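Local structure of protein LigF (Sphingobium sp. SYK-6, 4XT0) at residues Pro224-Cys227 with Ala228-Arg232. The protein cleaves beta-aryl ether bonds during lignin degradation as a glutathione-binding beta-etherase of the glutathione S-transferase superfamily. Sequence-based numbering, arbitrary orientation.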
# COMPACT_ATOMS: atom_id res chain seq x y z
N PRO A 224 -12.45 -15.12 18.75
CA PRO A 224 -12.69 -16.50 18.31
C PRO A 224 -12.71 -16.64 16.79
O PRO A 224 -12.24 -17.65 16.27
CB PRO A 224 -14.06 -16.83 18.91
CG PRO A 224 -14.73 -15.51 19.05
CD PRO A 224 -13.62 -14.57 19.46
N GLY A 225 -13.26 -15.64 16.09
CA GLY A 225 -13.29 -15.67 14.65
C GLY A 225 -11.89 -15.71 14.06
O GLY A 225 -11.57 -16.56 13.23
N LEU A 226 -11.06 -14.77 14.50
CA LEU A 226 -9.67 -14.70 14.05
C LEU A 226 -8.93 -16.03 14.33
O LEU A 226 -8.23 -16.56 13.45
CB LEU A 226 -8.97 -13.52 14.75
CG LEU A 226 -7.49 -13.29 14.48
CD1 LEU A 226 -7.25 -13.13 13.01
CD2 LEU A 226 -7.02 -12.04 15.22
N CYS A 227 -9.10 -16.56 15.54
CA CYS A 227 -8.45 -17.82 15.92
C CYS A 227 -8.90 -19.02 15.09
O CYS A 227 -8.09 -19.87 14.75
CB CYS A 227 -8.69 -18.11 17.40
SG CYS A 227 -7.83 -16.99 18.52
N ALA A 228 -10.19 -19.12 14.77
CA ALA A 228 -10.67 -20.24 13.95
C ALA A 228 -10.10 -20.14 12.53
O ALA A 228 -9.75 -21.15 11.92
CB ALA A 228 -12.20 -20.28 13.92
N TRP A 229 -10.01 -18.92 12.02
CA TRP A 229 -9.42 -18.65 10.71
C TRP A 229 -7.93 -19.03 10.70
O TRP A 229 -7.46 -19.71 9.78
CB TRP A 229 -9.64 -17.18 10.36
CG TRP A 229 -8.91 -16.60 9.16
CD1 TRP A 229 -9.30 -16.67 7.84
CD2 TRP A 229 -7.72 -15.79 9.18
NE1 TRP A 229 -8.41 -15.98 7.05
CE2 TRP A 229 -7.45 -15.43 7.84
CE3 TRP A 229 -6.87 -15.35 10.20
CZ2 TRP A 229 -6.33 -14.64 7.50
CZ3 TRP A 229 -5.77 -14.56 9.86
CH2 TRP A 229 -5.52 -14.21 8.51
N LEU A 230 -7.19 -18.63 11.73
CA LEU A 230 -5.79 -19.02 11.86
C LEU A 230 -5.62 -20.55 11.86
O LEU A 230 -4.73 -21.08 11.19
CB LEU A 230 -5.17 -18.44 13.14
CG LEU A 230 -4.79 -16.95 13.14
CD1 LEU A 230 -4.43 -16.52 14.57
CD2 LEU A 230 -3.63 -16.66 12.18
N ASP A 231 -6.47 -21.24 12.62
CA ASP A 231 -6.48 -22.70 12.66
C ASP A 231 -6.79 -23.31 11.30
O ASP A 231 -6.15 -24.27 10.87
CB ASP A 231 -7.50 -23.19 13.68
CG ASP A 231 -7.02 -23.05 15.11
OD1 ASP A 231 -5.86 -22.64 15.33
OD2 ASP A 231 -7.82 -23.35 16.02
N ARG A 232 -7.81 -22.75 10.65
CA ARG A 232 -8.29 -23.17 9.34
C ARG A 232 -7.16 -23.14 8.29
O ARG A 232 -6.91 -24.11 7.57
CB ARG A 232 -9.47 -22.26 8.94
CG ARG A 232 -10.08 -22.43 7.56
CD ARG A 232 -11.38 -21.59 7.43
NE ARG A 232 -12.30 -21.85 8.54
CZ ARG A 232 -12.70 -20.95 9.43
NH1 ARG A 232 -12.30 -19.68 9.34
NH2 ARG A 232 -13.52 -21.30 10.41
O HOH W 1 -13.46 -17.51 11.14
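L226 and W229 meet on the inner side of the first turns of helix 224-235, and the indole can be followed outward from its root. CB of W229 is 3.5 Å from both O of G225 and O of L226. With CG anti to the backbone N (chi1 170°), beside the carbonyl carbon, the six-membered ring comes to lie beside L226: CE3 of W229 lies 3.6 Å from CD1 of L226, which reaches it obliquely, and CZ3 of W229 is 3.8 Å from the same methyl, while O of L226 lies in plane at the ring edge. On the five-membered ring, NE1 of W229 is hydrogen-bonded to OD1 of D197. The helix belongs to the all-helical C-terminal domain of the glutathione S-transferase fold, where the indole touches L182 of helix 161-182 and F201 of helix 195-204. At the N-terminal end, E179 accepts hydrogen bonds from the backbone N atoms of G225 and L226. O of G225 receives N of W229 at 3.1 Å and is hydrogen-bonded to a water 3.0 Å away; that water accepts a bond from NH1 of R232. O of A228 lies over the centre of one guanidinium face of R232, 3.8 Å above its plane.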